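Local coordinates for protein putative aspartyl-tRNA synthetase (Leishmania major, PDB 6OD8) that probably catalyses the ATP-dependent attachment of L-aspartate to tRNA(Asp), as a dimeric class-II aminoacyl-tRNA synthetase with an OB-fold nucleic acid-binding domain, at residues 131-134 / 135-139; 203-206 / 207-210; 73-76 / 77-80; 219-222 / 223-226. One frame throughout, in Å; residues are numbered along the deposited sequence. Where two conformers were deposited one is given.

Contact 1 of 4, residues 131-134 / 135-139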
loop_
_atom_site.group_PDB
_atom_site.type_symbol
_atom_site.label_atom_id
_atom_site.label_comp_id
_atom_site.label_asym_id
_atom_site.label_seq_id
_atom_site.Cartn_x
_atom_site.Cartn_y
_atom_site.Cartn_z
ATOM N N ILE A 131 -8.461 47.729 1.636
ATOM C CA ILE A 131 -7.432 47.638 2.669
ATOM C C ILE A 131 -8.063 47.280 4.010
ATOM O O ILE A 131 -7.529 46.449 4.763
ATOM C CB ILE A 131 -6.623 48.951 2.748
ATOM C CG1 ILE A 131 -5.421 48.920 1.797
ATOM C CG2 ILE A 131 -6.117 49.187 4.157
ATOM C CD1 ILE A 131 -5.768 48.878 0.339
ATOM N N ASP A 132 -9.217 47.890 4.320
ATOM C CA ASP A 132 -9.962 47.517 5.523
ATOM C C ASP A 132 -10.400 46.063 5.472
ATOM O O ASP A 132 -10.321 45.347 6.480
ATOM C CB ASP A 132 -11.195 48.400 5.691
ATOM C CG ASP A 132 -10.852 49.871 5.845
ATOM O OD1 ASP A 132 -9.813 50.180 6.469
ATOM O OD2 ASP A 132 -11.629 50.712 5.341
ATOM N N PHE A 133 -10.903 45.618 4.316
ATOM C CA PHE A 133 -11.333 44.232 4.182
ATOM C C PHE A 133 -10.179 43.278 4.445
ATOM O O PHE A 133 -10.319 42.310 5.202
ATOM C CB PHE A 133 -11.918 43.993 2.790
ATOM C CG PHE A 133 -12.306 42.569 2.541
ATOM C CD1 PHE A 133 -13.437 42.027 3.128
ATOM C CD2 PHE A 133 -11.533 41.764 1.713
ATOM C CE1 PHE A 133 -13.797 40.689 2.897
ATOM C CE2 PHE A 133 -11.885 40.438 1.473
ATOM C CZ PHE A 133 -13.018 39.899 2.068
ATOM N N MET A 134 -9.029 43.529 3.812
ATOM C CA MET A 134 -7.877 42.653 3.992
ATOM C C MET A 134 -7.457 42.587 5.453
ATOM O O MET A 134 -7.142 41.506 5.971
ATOM C CB MET A 134 -6.716 43.131 3.131
ATOM C CG MET A 134 -6.943 42.937 1.664
ATOM S SD MET A 134 -5.705 43.828 0.714
ATOM C CE MET A 134 -4.257 42.809 1.044
ATOM N N GLY A 135 -7.454 43.730 6.139
ATOM C CA GLY A 135 -7.028 43.749 7.527
ATOM C C GLY A 135 -7.885 42.907 8.452
ATOM O O GLY A 135 -7.399 42.470 9.499
ATOM N N GLN A 136 -9.146 42.658 8.093
ATOM C CA GLN A 136 -10.057 41.951 8.987
ATOM C C GLN A 136 -10.340 40.503 8.586
ATOM O O GLN A 136 -11.138 39.842 9.261
ATOM C CB GLN A 136 -11.378 42.735 9.119
ATOM C CG GLN A 136 -12.197 42.875 7.833
ATOM C CD GLN A 136 -12.993 41.618 7.514
ATOM O OE1 GLN A 136 -13.829 41.183 8.314
ATOM N NE2 GLN A 136 -12.713 41.010 6.359
ATOM N N ILE A 137 -9.732 39.989 7.509
ATOM C CA ILE A 137 -9.917 38.582 7.165
ATOM C C ILE A 137 -9.380 37.725 8.304
ATOM O O ILE A 137 -8.313 38.005 8.864
ATOM C CB ILE A 137 -9.220 38.245 5.834
ATOM C CG1 ILE A 137 -9.765 39.142 4.716
ATOM C CG2 ILE A 137 -9.400 36.776 5.460
ATOM C CD1 ILE A 137 -9.112 38.951 3.358
ATOM N N ALA A 138 -10.129 36.692 8.673
ATOM C CA ALA A 138 -9.673 35.790 9.729
ATOM C C ALA A 138 -8.501 34.954 9.231
ATOM O O ALA A 138 -8.522 34.444 8.106
ATOM C CB ALA A 138 -10.810 34.874 10.182
ATOM N N THR A 139 -7.465 34.812 10.068
ATOM C CA THR A 139 -6.362 33.951 9.663
ATOM C C THR A 139 -6.876 32.529 9.473
ATOM O O THR A 139 -7.851 32.104 10.108
ATOM C CB THR A 139 -5.222 33.969 10.690
ATOM O OG1 THR A 139 -5.686 33.426 11.917
ATOM C CG2 THR A 139 -4.743 35.404 10.930
#

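Contact 2 of 4, residues 203-206 / 207-210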
loop_
_atom_site.group_PDB
_atom_site.type_symbol
_atom_site.label_atom_id
_atom_site.label_comp_id
_atom_site.label_asym_id
_atom_site.label_seq_id
_atom_site.Cartn_x
_atom_site.Cartn_y
_atom_site.Cartn_z
ATOM N N THR A 203 -3.819 18.365 22.638
ATOM C CA THR A 203 -4.496 19.454 21.937
ATOM C C THR A 203 -4.167 19.425 20.449
ATOM O O THR A 203 -5.040 19.644 19.598
ATOM C CB THR A 203 -4.092 20.786 22.563
ATOM O OG1 THR A 203 -4.376 20.737 23.963
ATOM C CG2 THR A 203 -4.864 21.940 21.928
ATOM N N ARG A 204 -2.912 19.124 20.129
ATOM C CA ARG A 204 -2.474 18.943 18.748
ATOM C C ARG A 204 -3.303 17.885 18.029
ATOM O O ARG A 204 -3.780 18.100 16.909
ATOM C CB ARG A 204 -1.011 18.529 18.768
ATOM C CG ARG A 204 -0.111 19.204 17.818
ATOM C CD ARG A 204 1.292 18.644 17.996
ATOM N NE ARG A 204 2.157 19.561 18.727
ATOM C CZ ARG A 204 2.778 20.582 18.145
ATOM N NH1 ARG A 204 2.608 20.791 16.842
ATOM N NH2 ARG A 204 3.563 21.384 18.845
ATOM N N LEU A 205 -3.459 16.715 18.649
ATOM C CA LEU A 205 -4.122 15.616 17.957
ATOM C C LEU A 205 -5.626 15.821 17.915
ATOM O O LEU A 205 -6.285 15.330 16.993
ATOM C CB LEU A 205 -3.777 14.277 18.624
ATOM C CG LEU A 205 -2.280 13.973 18.701
ATOM C CD1 LEU A 205 -1.962 12.695 19.546
ATOM C CD2 LEU A 205 -1.655 13.885 17.313
ATOM N N ASN A 206 -6.174 16.563 18.879
ATOM C CA ASN A 206 -7.610 16.809 18.912
ATOM C C ASN A 206 -8.082 17.681 17.755
ATOM O O ASN A 206 -9.264 17.626 17.418
ATOM C CB ASN A 206 -8.012 17.469 20.231
ATOM C CG ASN A 206 -7.948 16.514 21.399
ATOM O OD1 ASN A 206 -7.884 15.300 21.210
ATOM N ND2 ASN A 206 -7.959 17.051 22.611
ATOM N N SER A 207 -7.194 18.506 17.182
ATOM C CA SER A 207 -7.459 19.290 15.961
ATOM C C SER A 207 -6.314 19.072 14.970
ATOM O O SER A 207 -5.601 19.999 14.574
ATOM C CB SER A 207 -7.612 20.782 16.244
ATOM O OG SER A 207 -8.594 21.032 17.228
ATOM N N ARG A 208 -6.157 17.814 14.557
ATOM C CA ARG A 208 -5.019 17.420 13.742
ATOM C C ARG A 208 -4.980 18.168 12.416
ATOM O O ARG A 208 -3.890 18.405 11.880
ATOM C CB ARG A 208 -5.057 15.904 13.506
ATOM C CG ARG A 208 -3.947 15.388 12.647
ATOM C CD ARG A 208 -2.596 15.669 13.279
ATOM N NE ARG A 208 -1.851 14.432 13.447
ATOM C CZ ARG A 208 -0.603 14.361 13.891
ATOM N NH1 ARG A 208 0.052 15.470 14.192
ATOM N NH2 ARG A 208 -0.007 13.181 14.016
ATOM N N TRP A 209 -6.148 18.555 11.883
ATOM C CA TRP A 209 -6.183 19.293 10.619
ATOM C C TRP A 209 -5.487 20.637 10.740
ATOM O O TRP A 209 -4.926 21.138 9.756
ATOM C CB TRP A 209 -7.627 19.486 10.147
ATOM C CG TRP A 209 -8.562 19.960 11.232
ATOM C CD1 TRP A 209 -8.905 21.252 11.532
ATOM C CD2 TRP A 209 -9.264 19.133 12.164
ATOM N NE1 TRP A 209 -9.780 21.273 12.591
ATOM C CE2 TRP A 209 -10.004 19.984 13.006
ATOM C CE3 TRP A 209 -9.317 17.747 12.383
ATOM C CZ2 TRP A 209 -10.810 19.496 14.049
ATOM C CZ3 TRP A 209 -10.118 17.267 13.420
ATOM C CH2 TRP A 209 -10.852 18.140 14.234
ATOM N N MET A 210 -5.514 21.246 11.925
ATOM C CA MET A 210 -4.739 22.465 12.128
ATOM C C MET A 210 -3.247 22.149 12.242
ATOM O O MET A 210 -2.400 22.811 11.619
ATOM C CB MET A 210 -5.242 23.187 13.387
ATOM C CG MET A 210 -4.609 24.516 13.654
ATOM S SD MET A 210 -5.127 25.769 12.433
ATOM C CE MET A 210 -4.122 27.140 12.993
HETATM O O HOH W 1 -7.338 21.081 19.620
#

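Contact 3 of 4, residues 73-76 / 77-80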
loop_
_atom_site.group_PDB
_atom_site.type_symbol
_atom_site.label_atom_id
_atom_site.label_comp_id
_atom_site.label_asym_id
_atom_site.label_seq_id
_atom_site.Cartn_x
_atom_site.Cartn_y
_atom_site.Cartn_z
ATOM N N HIS A 73 -5.266 29.051 -12.207
ATOM C CA HIS A 73 -4.890 29.234 -10.814
ATOM C C HIS A 73 -3.421 28.845 -10.638
ATOM O O HIS A 73 -3.058 27.684 -10.852
ATOM C CB HIS A 73 -5.824 28.391 -9.942
ATOM C CG HIS A 73 -7.237 28.351 -10.454
ATOM N ND1 HIS A 73 -8.246 29.119 -9.915
ATOM C CD2 HIS A 73 -7.800 27.658 -11.472
ATOM C CE1 HIS A 73 -9.371 28.894 -10.571
ATOM N NE2 HIS A 73 -9.125 28.018 -11.526
ATOM N N ILE A 74 -2.581 29.808 -10.257
ATOM C CA ILE A 74 -1.150 29.578 -10.062
ATOM C C ILE A 74 -0.929 29.139 -8.615
ATOM O O ILE A 74 -1.299 29.883 -7.696
ATOM C CB ILE A 74 -0.325 30.836 -10.367
ATOM C CG1 ILE A 74 -0.652 31.408 -11.756
ATOM C CG2 ILE A 74 1.174 30.566 -10.183
ATOM C CD1 ILE A 74 -0.317 30.486 -12.895
ATOM N N PRO A 75 -0.315 27.982 -8.367
ATOM C CA PRO A 75 0.002 27.611 -6.979
ATOM C C PRO A 75 1.105 28.490 -6.397
ATOM O O PRO A 75 1.994 28.969 -7.101
ATOM C CB PRO A 75 0.449 26.149 -7.093
ATOM C CG PRO A 75 0.846 25.973 -8.501
ATOM C CD PRO A 75 0.026 26.914 -9.324
ATOM N N VAL A 76 1.036 28.698 -5.082
ATOM C CA VAL A 76 2.029 29.520 -4.403
ATOM C C VAL A 76 3.439 29.000 -4.670
ATOM O O VAL A 76 4.391 29.786 -4.754
ATOM C CB VAL A 76 1.720 29.579 -2.892
ATOM C CG1 VAL A 76 2.727 30.459 -2.173
ATOM C CG2 VAL A 76 0.312 30.100 -2.670
ATOM N N SER A 77 3.585 27.682 -4.858
ATOM C CA SER A 77 4.907 27.086 -5.040
ATOM C C SER A 77 5.605 27.614 -6.286
ATOM O O SER A 77 6.840 27.631 -6.344
ATOM C CB SER A 77 4.791 25.561 -5.104
ATOM O OG SER A 77 3.841 25.148 -6.087
ATOM N N GLU A 78 4.837 28.071 -7.283
ATOM C CA GLU A 78 5.379 28.482 -8.571
ATOM C C GLU A 78 5.743 29.963 -8.643
ATOM O O GLU A 78 6.265 30.401 -9.670
ATOM C CB GLU A 78 4.376 28.150 -9.689
ATOM C CG GLU A 78 4.186 26.658 -9.968
ATOM C CD GLU A 78 3.104 26.375 -11.018
ATOM O OE1 GLU A 78 2.545 27.335 -11.598
ATOM O OE2 GLU A 78 2.805 25.184 -11.260
ATOM N N LEU A 79 5.509 30.739 -7.580
ATOM C CA LEU A 79 5.555 32.195 -7.669
ATOM C C LEU A 79 6.950 32.764 -7.874
ATOM O O LEU A 79 7.073 33.957 -8.186
ATOM C CB LEU A 79 4.940 32.801 -6.410
ATOM C CG LEU A 79 3.423 32.696 -6.373
ATOM C CD1 LEU A 79 2.862 33.225 -5.048
ATOM C CD2 LEU A 79 2.863 33.450 -7.564
ATOM N N SER A 80 7.999 31.971 -7.700
ATOM C CA SER A 80 9.338 32.482 -7.930
ATOM C C SER A 80 9.852 32.188 -9.335
ATOM O O SER A 80 10.950 32.640 -9.679
ATOM C CB SER A 80 10.295 31.931 -6.871
ATOM O OG SER A 80 10.144 32.665 -5.664
#

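Contact 4 of 4, residues 219-222 / 223-226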
loop_
_atom_site.group_PDB
_atom_site.type_symbol
_atom_site.label_atom_id
_atom_site.label_comp_id
_atom_site.label_asym_id
_atom_site.label_seq_id
_atom_site.Cartn_x
_atom_site.Cartn_y
_atom_site.Cartn_z
ATOM N N ALA A 219 5.886 18.029 6.810
ATOM C CA ALA A 219 7.072 17.353 6.277
ATOM C C ALA A 219 7.155 15.923 6.771
ATOM O O ALA A 219 7.562 15.025 6.022
ATOM C CB ALA A 219 8.353 18.115 6.655
ATOM N N ILE A 220 6.812 15.694 8.037
ATOM C CA ILE A 220 6.838 14.321 8.558
ATOM C C ILE A 220 5.979 13.399 7.704
ATOM O O ILE A 220 6.383 12.275 7.370
ATOM C CB ILE A 220 6.388 14.300 10.028
ATOM C CG1 ILE A 220 7.444 14.957 10.912
ATOM C CG2 ILE A 220 6.101 12.892 10.478
ATOM C CD1 ILE A 220 6.961 15.205 12.353
ATOM N N PHE A 221 4.791 13.857 7.311
ATOM C CA PHE A 221 3.914 12.927 6.611
ATOM C C PHE A 221 4.223 12.834 5.125
ATOM O O PHE A 221 3.938 11.798 4.522
ATOM C CB PHE A 221 2.459 13.296 6.890
ATOM C CG PHE A 221 2.076 12.992 8.307
ATOM C CD1 PHE A 221 1.953 13.999 9.239
ATOM C CD2 PHE A 221 1.931 11.670 8.717
ATOM C CE1 PHE A 221 1.644 13.703 10.556
ATOM C CE2 PHE A 221 1.641 11.362 10.032
ATOM C CZ PHE A 221 1.489 12.389 10.954
ATOM N N ARG A 222 4.842 13.855 4.535
ATOM C CA ARG A 222 5.423 13.670 3.209
ATOM C C ARG A 222 6.533 12.617 3.247
ATOM O O ARG A 222 6.635 11.777 2.344
ATOM C CB ARG A 222 5.960 14.998 2.679
ATOM C CG ARG A 222 4.847 16.031 2.369
ATOM C CD ARG A 222 5.445 17.376 1.973
ATOM N NE ARG A 222 6.228 17.219 0.758
ATOM C CZ ARG A 222 5.746 17.408 -0.470
ATOM N NH1 ARG A 222 4.484 17.785 -0.642
ATOM N NH2 ARG A 222 6.532 17.226 -1.527
ATOM N N LEU A 223 7.387 12.662 4.274
ATOM C CA LEU A 223 8.434 11.641 4.390
ATOM C C LEU A 223 7.847 10.262 4.663
ATOM O O LEU A 223 8.332 9.266 4.127
ATOM C CB LEU A 223 9.438 12.025 5.486
ATOM C CG LEU A 223 10.247 13.283 5.150
ATOM C CD1 LEU A 223 10.978 13.775 6.398
ATOM C CD2 LEU A 223 11.227 12.997 4.019
ATOM N N GLN A 224 6.772 10.183 5.449
ATOM C CA GLN A 224 6.119 8.895 5.644
ATOM C C GLN A 224 5.661 8.302 4.314
ATOM O O GLN A 224 5.840 7.101 4.055
ATOM C CB GLN A 224 4.933 9.041 6.603
ATOM C CG GLN A 224 4.430 7.686 7.164
ATOM C CD GLN A 224 2.931 7.702 7.451
ATOM O OE1 GLN A 224 2.115 7.587 6.538
ATOM N NE2 GLN A 224 2.573 7.874 8.708
ATOM N N SER A 225 5.070 9.133 3.456
ATOM C CA SER A 225 4.694 8.676 2.127
ATOM C C SER A 225 5.907 8.179 1.347
ATOM O O SER A 225 5.825 7.163 0.632
ATOM C CB SER A 225 4.000 9.815 1.364
ATOM O OG SER A 225 3.650 9.384 0.059
ATOM N N ARG A 226 7.036 8.898 1.434
ATOM C CA ARG A 226 8.226 8.466 0.695
ATOM C C ARG A 226 8.758 7.133 1.214
ATOM O O ARG A 226 9.239 6.313 0.424
ATOM C CB ARG A 226 9.342 9.522 0.766
ATOM C CG ARG A 226 9.032 10.849 0.105
ATOM C CD ARG A 226 8.613 10.717 -1.386
ATOM N NE ARG A 226 8.553 12.038 -2.009
ATOM C CZ ARG A 226 8.202 12.273 -3.273
ATOM N NH1 ARG A 226 7.861 11.271 -4.077
ATOM N NH2 ARG A 226 8.177 13.521 -3.736
#

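Contact 1 of 4, residues 131-134 / 135-139
Gln136 folds back on Phe133 because its CG sits between backbone N and carbonyl carbon (chi1 64°) and its chain turns again at chi2, 79°. The side-chain NE2 thereby reaches Phe133 O at 3.0 Å, coming in the carbonyl plane on a lone pair, with the oxygen close to the plane of the amide. Phe133 O takes a second bond, from Gln136 N at 3.1 Å, whose donor stands well above the carbonyl plane. Phe133 CG lies opposite its own N, which lets the ring swing out over the last turn: its CD1 is 3.5 Å from Gln136 NE2, ring and amide planes 26° apart. Ile137 CG1 lies over one face of the ring, toward the rim, and its CD1 comes to 3.7 Å from Phe133 CE2. Behind, Gly135 N bonds to Ile131 O at 3.0 Å in the regular helical way, whereas the bond from Ile137 N to Met134 O, 3.4 Å, is weak. Met134 and Ile137 both pack on Ile171 of strand 170-173, and Asp132 forms a salt bridge with Lys100. This is the turn in which helix 128-136, packed on the strands of the OB fold, gives way to the following loop.

Contact 2 of 4, residues 203-206 / 207-210
Leu205 and Arg208 extend in a common direction, so that Leu205 CD2 rests over the centre of the guanidinium face, 3.6 Å from Arg208 CZ. The flat group is met by a methyl across its face, which leaves its in-plane N-H groups for other partners: Asp211 makes a salt bridge with NH1, while the carbonyls of Leu548 and Ser547 take NE and NH2. Arg208 gets there by bending at chi2 (61°) and chi3 after leaving with CG opposite its backbone N. The chain is changing helix here, from 201-206 to 208-211 in the class-II synthetase domain, with Ser207 at the N-cap position of the second helix, although its side chain makes no capping bond. Instead a water 2.7 Å from Thr203 O, to which it donates, links that carbonyl to Ser207 OG. Ser207 N makes two weak bonds back, to Thr203 O and Arg204 O, both 3.4 Å. Trp209 folds back, setting one ring face over Ser207 CA and bringing CH2 to 3.6 Å from Asn206 O. It also packs on Ser515 of the second subunit, and Asn206 OD1 accepts from Arg555.

Contact 3 of 4, residues 73-76 / 77-80
A short 3-10 turn, tucked against the strands of the OB fold, brings Pro75 and Val76 against Glu78 and Leu79 in the loop leading to strand 88-100. Two successive backbone bonds define it: Glu78 N to Pro75 O at 3.0 Å and Leu79 N to Val76 O at 3.2 Å, each spanning three residues. Both are fairly straight at the hydrogen, and in both the donor stands above the carbonyl plane and not on a lone pair.

On the outer side Glu78 crosses the pyrrolidine ring of Pro75 obliquely. With CG opposite its carbonyl carbon (chi1 -69°) and the chain extended beyond, the carboxylate sits against CG and CD of the ring: Glu78 CD is 3.4 Å from Pro75 CG, and Glu78 OE1 is 3.4 Å from Pro75 CD. Ile74 adds its CG2 branch at about a right angle to the glutamate, 3.8 Å from Glu78 OE1. Ser77 OG lies 3.7 Å from Pro75 CB.

The other side is apolar. Val76 CG1 meets Leu79 CD1 at 4.0 Å, and both residues pack on Ile91 of strand 88-100, while Ile74 pairs with Leu90 through the backbone.

The chemistry is therefore divided. The carboxylate of Glu78 rests on carbon atoms within the turn and finds its charge partner in Arg81, a salt bridge that would be expected to steady the ionised form, while the aliphatic groups of Val76 and Leu79 secure the turn to the barrel strands.

Contact 4 of 4, residues 219-222 / 223-226
The Phe221 and Gln224 side chains, one turn apart on helix 215-237, run alongside each other. The amide nitrogen stands at the edge of the ring, near its plane, with Gln224 NE2 3.8 Å from Phe221 CE2. Ring and amide planes are nearly perpendicular, 85° apart. Gln224 leaves the helix with CG opposite its backbone N, chi1 -164°, and its chain bends at chi2, which carries NE2 alongside the phenylalanine.

The backbone keeps regular helical bonds: Leu223 N reaches Ala219 O at 2.9 Å and Gln224 N reaches Ile220 O at 2.9 Å. Next come Ser225 N to Phe221 O, 3.1 Å, and Arg226 N to Arg222 O, 3.0 Å.

Further out, Ala546 O accepts from Gln224 NE2 and so fixes the amide. Helix 346-353 packs on Ala219, Ile220 and Leu223, helix 530-538 on Ile220, Leu223 and Gln224, and Ser225 OG bonds to Glu242 N of the second subunit. The long helix and strand 241-242 after it are consistent with motif 1 of class-II synthetases, the dimer-forming element. The Arg222 and Arg226 guanidinium groups come near each other, Arg222 NH2 to Arg226 NH2 4.6 Å; the salt bridge from Arg222 to Glu348 would offset part of that charge, while Arg226 turns to Gln229. Polar ends here thus find partners on helix 346-353, on the same helix, at Ala546 and in the other chain.

Overall arrangement
Along the chain the order is contact 3, contact 1, contact 2 and contact 4. Contact 1 belongs to the OB-fold domain; contact 3, in the loop leading into strand 88-100, packs on the strands of that domain, and their centres are about 22 Å apart. Contacts 2 and 4 lie in the class-II synthetase domain, on helices 201-206 and 208-211 and the following helix 215-237; their centres are about 18 Å apart and they meet where Arg208 NH2 lies 3.5 Å from Phe221 CZ. Contact 1, about 33 Å from contact 4 between centres, touches no other chain, whereas contacts 2 and 4 reach the second subunit, so this part of the synthetase domain lies at the dimer interface.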